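PDB 6BHC: pseudopodium-enriched atypical kinase 1 from Homo sapiens, which is a dimeric pseudokinase that has an unusual catalytic cleft and probably acts in signalling as a scaffold rather than an enzyme. Local coordinates for residues 173-176 and 177-181; 385-388 and 389-393. The protein carries 1 engineered substitution. All coordinates share one frame; numbering follows the deposited sequence.

Contact 1 (173-176 and 177-181)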
ATOM      1  N   PRO A 173     -22.362  22.779   7.293  1.00 29.16           N
ATOM      2  CA  PRO A 173     -21.254  23.482   7.959  1.00 26.31           C
ATOM      3  C   PRO A 173     -20.059  22.590   8.246  1.00 27.71           C
ATOM      4  O   PRO A 173     -18.922  23.076   8.223  1.00 27.44           O
ATOM      5  CB  PRO A 173     -21.896  24.004   9.251  1.00 26.61           C
ATOM      6  CG  PRO A 173     -23.019  23.057   9.514  1.00 28.08           C
ATOM      7  CD  PRO A 173     -23.546  22.661   8.161  1.00 27.13           C
ATOM      8  N   ASP A 174     -20.277  21.301   8.515  1.00 24.13           N
ATOM      9  CA  ASP A 174     -19.157  20.412   8.809  1.00 31.83           C
ATOM     10  C   ASP A 174     -18.268  20.219   7.588  1.00 27.10           C
ATOM     11  O   ASP A 174     -17.037  20.268   7.694  1.00 23.74           O
ATOM     12  CB  ASP A 174     -19.674  19.066   9.313  1.00 39.81           C
ATOM     13  CG  ASP A 174     -20.436  19.184  10.614  1.00 52.29           C
ATOM     14  OD1 ASP A 174     -20.864  20.306  10.955  1.00 53.73           O
ATOM     15  OD2 ASP A 174     -20.611  18.154  11.295  1.00 59.20           O
ATOM     16  N   LEU A 175     -18.874  20.007   6.419  1.00 24.08           N
ATOM     17  CA  LEU A 175     -18.089  19.772   5.214  1.00 24.07           C
ATOM     18  C   LEU A 175     -17.367  21.037   4.765  1.00 22.83           C
ATOM     19  O   LEU A 175     -16.190  20.984   4.392  1.00 22.21           O
ATOM     20  CB  LEU A 175     -18.991  19.237   4.101  1.00 30.61           C
ATOM     21  CG  LEU A 175     -18.312  18.877   2.778  1.00 50.03           C
ATOM     22  CD1 LEU A 175     -17.119  17.965   3.014  1.00 57.73           C
ATOM     23  CD2 LEU A 175     -19.308  18.222   1.832  1.00 54.63           C
ATOM     24  N   TYR A 176     -18.047  22.184   4.801  1.00 25.01           N
ATOM     25  CA  TYR A 176     -17.426  23.410   4.309  1.00 20.68           C
ATOM     26  C   TYR A 176     -16.293  23.862   5.223  1.00 24.34           C
ATOM     27  O   TYR A 176     -15.207  24.217   4.749  1.00 29.22           O
ATOM     28  CB  TYR A 176     -18.465  24.524   4.161  1.00 19.06           C
ATOM     29  CG  TYR A 176     -17.832  25.842   3.771  1.00 22.63           C
ATOM     30  CD1 TYR A 176     -17.441  26.083   2.459  1.00 23.71           C
ATOM     31  CD2 TYR A 176     -17.599  26.833   4.716  1.00 21.16           C
ATOM     32  CE1 TYR A 176     -16.846  27.277   2.100  1.00 23.11           C
ATOM     33  CE2 TYR A 176     -17.007  28.030   4.365  1.00 25.65           C
ATOM     34  CZ  TYR A 176     -16.633  28.248   3.055  1.00 26.34           C
ATOM     35  OH  TYR A 176     -16.042  29.437   2.697  1.00 27.32           O
ATOM     36  N   GLU A 177     -16.526  23.864   6.538  1.00 24.35           N
ATOM     37  CA  GLU A 177     -15.503  24.347   7.458  1.00 27.56           C
ATOM     38  C   GLU A 177     -14.321  23.391   7.565  1.00 28.61           C
ATOM     39  O   GLU A 177     -13.244  23.809   8.001  1.00 27.50           O
ATOM     40  CB  GLU A 177     -16.112  24.606   8.839  1.00 21.83           C
ATOM     41  CG  GLU A 177     -17.191  25.686   8.827  1.00 25.56           C
ATOM     42  CD  GLU A 177     -17.506  26.236  10.208  1.00 32.85           C
ATOM     43  OE1 GLU A 177     -16.878  25.794  11.194  1.00 27.96           O
ATOM     44  OE2 GLU A 177     -18.382  27.121  10.304  1.00 33.32           O
ATOM     45  N   ARG A 178     -14.494  22.125   7.176  1.00 23.58           N
ATOM     46  CA  ARG A 178     -13.340  21.238   7.071  1.00 21.62           C
ATOM     47  C   ARG A 178     -12.497  21.585   5.849  1.00 24.47           C
ATOM     48  O   ARG A 178     -11.263  21.571   5.917  1.00 20.57           O
ATOM     49  CB  ARG A 178     -13.786  19.776   7.023  1.00 19.08           C
ATOM     50  CG  ARG A 178     -12.621  18.793   6.973  1.00 25.25           C
ATOM     51  CD  ARG A 178     -13.064  17.343   7.099  1.00 22.53           C
ATOM     52  NE  ARG A 178     -11.913  16.443   7.089  1.00 23.99           N
ATOM     53  CZ  ARG A 178     -11.248  16.066   8.176  1.00 27.38           C
ATOM     54  NH1 ARG A 178     -11.621  16.502   9.372  1.00 19.73           N
ATOM     55  NH2 ARG A 178     -10.209  15.249   8.073  1.00 21.11           N
ATOM     56  N   GLN A 179     -13.145  21.901   4.722  1.00 24.45           N
ATOM     57  CA  GLN A 179     -12.405  22.369   3.552  1.00 19.02           C
ATOM     58  C   GLN A 179     -11.641  23.650   3.857  1.00 20.22           C
ATOM     59  O   GLN A 179     -10.546  23.860   3.323  1.00 29.43           O
ATOM     60  CB  GLN A 179     -13.351  22.601   2.372  1.00 17.57           C
ATOM     61  CG  GLN A 179     -14.113  21.374   1.906  1.00 27.67           C
ATOM     62  CD  GLN A 179     -15.000  21.671   0.710  1.00 52.03           C
ATOM     63  OE1 GLN A 179     -14.511  21.908  -0.394  1.00 67.47           O
ATOM     64  NE2 GLN A 179     -16.309  21.670   0.928  1.00 50.02           N
ATOM     65  N   VAL A 180     -12.204  24.517   4.702  1.00 18.79           N
ATOM     66  CA  VAL A 180     -11.501  25.733   5.097  1.00 24.59           C
ATOM     67  C   VAL A 180     -10.214  25.387   5.835  1.00 25.08           C
ATOM     68  O   VAL A 180      -9.154  25.965   5.567  1.00 27.13           O
ATOM     69  CB  VAL A 180     -12.425  26.633   5.940  1.00 17.34           C
ATOM     70  CG1 VAL A 180     -11.632  27.750   6.598  1.00 16.35           C
ATOM     71  CG2 VAL A 180     -13.529  27.209   5.070  1.00 15.99           C
ATOM     72  N   CYS A 181     -10.280  24.423   6.760  1.00 16.19           N
ATOM     73  CA  CYS A 181      -9.076  23.999   7.471  1.00 22.74           C
ATOM     74  C   CYS A 181      -8.041  23.419   6.515  1.00 16.94           C
ATOM     75  O   CYS A 181      -6.836  23.635   6.688  1.00 23.74           O
ATOM     76  CB  CYS A 181      -9.430  22.980   8.555  1.00 17.55           C
ATOM     77  SG  CYS A 181     -10.385  23.646   9.941  1.00 22.31           S
TER
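The carbonyl oxygen of P173 receives the backbone N-H of E177, with O and N 3.0 Å apart and a nearly straight N-H...O angle of 160°. The same oxygen is flanked by the start of the E177 side chain, whose CG lies 3.2 Å from P173 O because it sits beside its own backbone N. The carboxylate beyond is held by other parts of the lobe: OE1 by the hydroxyls of S319 and S322, OE2 by NE2 of H169. One turn on, V180 N bonds to Y176 O at 3.0 Å, in the carbonyl plane. This pairing also sets up the main side-chain contact. With CG of Y176 anti to the backbone N (chi1 175°), the ring reaches forward along the helix, alongside V180, and methyl CG2 settles over one face, 4.1 Å from the Y176 ring centroid and 28° off its normal, a CH-pi contact. Within the ring, CE2 of Y176 comes nearest to V180 CG2, at 3.6 Å. The tyrosine hydroxyl reaches M289 O, while the rings of H169 and H291 meet its ring. Were Y176 cut back to alanine, the V180 methyl would probably lose its aromatic cover and M289 O its hydroxyl mate. Further round the helix, Q179 crosses L175, its NE2 standing 3.9 Å from L175 CG. The i to i+4 bonding and side-chain packing mark the first turns of helix 173-194, the long helix of the kinase C-lobe known as alphaE.

Contact 2 (385-388 and 389-393)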
ATOM      1  N   LYS A 385      -2.715   6.225  16.084  1.00 31.40           N
ATOM      2  CA  LYS A 385      -3.009   6.923  14.836  1.00 27.97           C
ATOM      3  C   LYS A 385      -2.003   6.570  13.748  1.00 21.12           C
ATOM      4  O   LYS A 385      -2.373   6.432  12.577  1.00 22.55           O
ATOM      5  CB  LYS A 385      -3.038   8.433  15.071  1.00 25.68           C
ATOM      6  CG  LYS A 385      -4.217   8.903  15.906  1.00 43.15           C
ATOM      7  CD  LYS A 385      -5.513   8.888  15.109  1.00 46.56           C
ATOM      8  CE  LYS A 385      -5.479   9.919  13.991  1.00 50.16           C
ATOM      9  NZ  LYS A 385      -6.771   9.997  13.253  1.00 52.84           N
ATOM     10  N   ARG A 386      -0.726   6.421  14.113  1.00 18.73           N
ATOM     11  CA  ARG A 386       0.272   6.015  13.128  1.00 24.09           C
ATOM     12  C   ARG A 386      -0.006   4.608  12.617  1.00 30.24           C
ATOM     13  O   ARG A 386       0.193   4.316  11.431  1.00 23.92           O
ATOM     14  CB  ARG A 386       1.676   6.097  13.727  1.00 21.54           C
ATOM     15  CG  ARG A 386       2.169   7.511  13.981  1.00 27.88           C
ATOM     16  CD  ARG A 386       3.671   7.519  14.206  1.00 30.76           C
ATOM     17  NE  ARG A 386       4.194   8.865  14.414  1.00 32.01           N
ATOM     18  CZ  ARG A 386       4.654   9.318  15.576  1.00 35.64           C
ATOM     19  NH1 ARG A 386       4.661   8.529  16.641  1.00 35.63           N
ATOM     20  NH2 ARG A 386       5.113  10.557  15.671  1.00 36.59           N
ATOM     21  N   THR A 387      -0.469   3.721  13.501  1.00 20.57           N
ATOM     22  CA  THR A 387      -0.811   2.366  13.086  1.00 23.70           C
ATOM     23  C   THR A 387      -2.002   2.367  12.136  1.00 23.51           C
ATOM     24  O   THR A 387      -1.990   1.670  11.114  1.00 21.99           O
ATOM     25  CB  THR A 387      -1.102   1.500  14.313  1.00 28.02           C
ATOM     26  OG1 THR A 387       0.049   1.484  15.168  1.00 30.21           O
ATOM     27  CG2 THR A 387      -1.441   0.077  13.901  1.00 30.75           C
ATOM     28  N   LEU A 388      -3.036   3.151  12.452  1.00 24.87           N
ATOM     29  CA  LEU A 388      -4.214   3.216  11.594  1.00 29.39           C
ATOM     30  C   LEU A 388      -3.862   3.754  10.211  1.00 28.09           C
ATOM     31  O   LEU A 388      -4.286   3.198   9.191  1.00 25.79           O
ATOM     32  CB  LEU A 388      -5.290   4.082  12.251  1.00 22.08           C
ATOM     33  CG  LEU A 388      -5.930   3.496  13.510  1.00 27.85           C
ATOM     34  CD1 LEU A 388      -6.874   4.502  14.152  1.00 26.81           C
ATOM     35  CD2 LEU A 388      -6.661   2.208  13.174  1.00 25.04           C
ATOM     36  N   LEU A 389      -3.082   4.836  10.159  1.00 25.92           N
ATOM     37  CA  LEU A 389      -2.710   5.409   8.869  1.00 28.70           C
ATOM     38  C   LEU A 389      -1.844   4.447   8.066  1.00 30.52           C
ATOM     39  O   LEU A 389      -1.997   4.336   6.844  1.00 23.78           O
ATOM     40  CB  LEU A 389      -1.990   6.741   9.071  1.00 19.61           C
ATOM     41  CG  LEU A 389      -1.615   7.479   7.782  1.00 25.35           C
ATOM     42  CD1 LEU A 389      -2.855   7.758   6.946  1.00 30.28           C
ATOM     43  CD2 LEU A 389      -0.876   8.768   8.094  1.00 17.90           C
ATOM     44  N   MET A 390      -0.929   3.739   8.736  1.00 25.54           N
ATOM     45  CA  MET A 390      -0.100   2.764   8.036  1.00 24.64           C
ATOM     46  C   MET A 390      -0.951   1.652   7.436  1.00 25.87           C
ATOM     47  O   MET A 390      -0.696   1.201   6.314  1.00 29.97           O
ATOM     48  CB  MET A 390       0.946   2.184   8.988  1.00 25.42           C
ATOM     49  CG  MET A 390       2.019   1.352   8.301  1.00 31.98           C
ATOM     50  SD  MET A 390       3.111   2.356   7.275  1.00 42.62           S
ATOM     51  CE  MET A 390       3.772   3.484   8.498  1.00 35.52           C
ATOM     52  N   ILE A 391      -1.969   1.200   8.172  1.00 28.17           N
ATOM     53  CA  ILE A 391      -2.885   0.191   7.646  1.00 30.09           C
ATOM     54  C   ILE A 391      -3.625   0.731   6.428  1.00 31.18           C
ATOM     55  O   ILE A 391      -3.831   0.015   5.442  1.00 32.57           O
ATOM     56  CB  ILE A 391      -3.856  -0.267   8.750  1.00 31.72           C
ATOM     57  CG1 ILE A 391      -3.103  -1.035   9.838  1.00 34.59           C
ATOM     58  CG2 ILE A 391      -4.980  -1.116   8.170  1.00 20.18           C
ATOM     59  CD1 ILE A 391      -3.942  -1.343  11.063  1.00 27.05           C
ATOM     60  N   LYS A 392      -4.021   2.006   6.473  1.00 27.28           N
ATOM     61  CA  LYS A 392      -4.749   2.604   5.356  1.00 27.96           C
ATOM     62  C   LYS A 392      -3.917   2.592   4.080  1.00 25.25           C
ATOM     63  O   LYS A 392      -4.424   2.260   3.002  1.00 29.96           O
ATOM     64  CB  LYS A 392      -5.167   4.031   5.708  1.00 32.51           C
ATOM     65  CG  LYS A 392      -5.948   4.746   4.614  1.00 49.80           C
ATOM     66  CD  LYS A 392      -6.128   6.220   4.949  1.00 64.90           C
ATOM     67  CE  LYS A 392      -6.965   6.939   3.901  1.00 71.56           C
ATOM     68  NZ  LYS A 392      -8.368   6.447   3.874  1.00 71.26           N
ATOM     69  N   PHE A 393      -2.634   2.952   4.180  1.00 22.13           N
ATOM     70  CA  PHE A 393      -1.769   2.918   3.005  1.00 23.29           C
ATOM     71  C   PHE A 393      -1.584   1.494   2.500  1.00 21.85           C
ATOM     72  O   PHE A 393      -1.565   1.255   1.287  1.00 25.02           O
ATOM     73  CB  PHE A 393      -0.415   3.552   3.323  1.00 26.74           C
ATOM     74  CG  PHE A 393      -0.379   5.039   3.124  1.00 28.68           C
ATOM     75  CD1 PHE A 393      -0.071   5.578   1.883  1.00 31.95           C
ATOM     76  CD2 PHE A 393      -0.648   5.899   4.176  1.00 29.76           C
ATOM     77  CE1 PHE A 393      -0.035   6.949   1.697  1.00 34.10           C
ATOM     78  CE2 PHE A 393      -0.614   7.270   3.996  1.00 34.92           C
ATOM     79  CZ  PHE A 393      -0.308   7.796   2.754  1.00 24.47           C
TER
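Within 389-393, the aromatic ring of F393 meets the L389 carbonyl at its edge: L389 O lies in the ring plane, 3.4 Å from F393 CD2. Across the contact, the N-H of L389 bonds to K385 O one turn earlier, with N and O 3.0 Å apart, while L389 O accepts the F393 N-H. Methyl CD1 of L389 comes within 3.7 Å of F393 CE2, adding an apolar touch to the polar one. The amides of M390, I391 and K392 reach the carbonyls of R386, T387 and L388 in the same way. Among the side chains, the pairing that spans the turn is T387 with I391. CG1 of I391 stands beside its own backbone N (chi1 -67°), which directs it back along the helix until it lies 3.2 Å from T387 O. The chain then runs on extended, and its terminal CD1 ends 4.0 Å from T387 CG2, methyl against methyl. T387 is turned with its two branches apart: OG1, beside the backbone N (chi1 -59°), donates to D383 O, whereas CG2 faces the isoleucine. The hydroxyl is thus satisfied within its own helix, and the threonine offers carbon to its neighbour. R386 NE is bonded to L415 O, and its side chain packs on T25 and L28 of helix 16-39. L389 packs on C411 and L415. In the second subunit, I20 meets T387, A27 meets I391 and A394 meets M390. The chemistry is consistent with a helix that takes part in the dimer interface: its backbone bonds are made internally, and the methyl-rich face of T387, M390 and I391 is shared between this chain's own helix 16-39, through H24 and A27, and the second subunit.

Overall arrangement
Contact 1 belongs to the kinase C-lobe and contact 2 to the helix that packs against the second subunit. Their centres are about 23 Å apart and their nearest atoms about 8 Å, so they do not touch; helix 406-417 joins them. R178 of contact 1 forms a salt bridge with E407, while K392 of contact 2 packs on D408 of the same helix. The centre of contact 1 is about 14 Å, and that of contact 2 about 25 Å, from the centre of the chain, which fits a core lobe helix and a peripheral one. Neither contact includes a bound ligand; helix 173-194 leads toward the kinase catalytic loop region, whereas 385-393 probably contributes to the dimer.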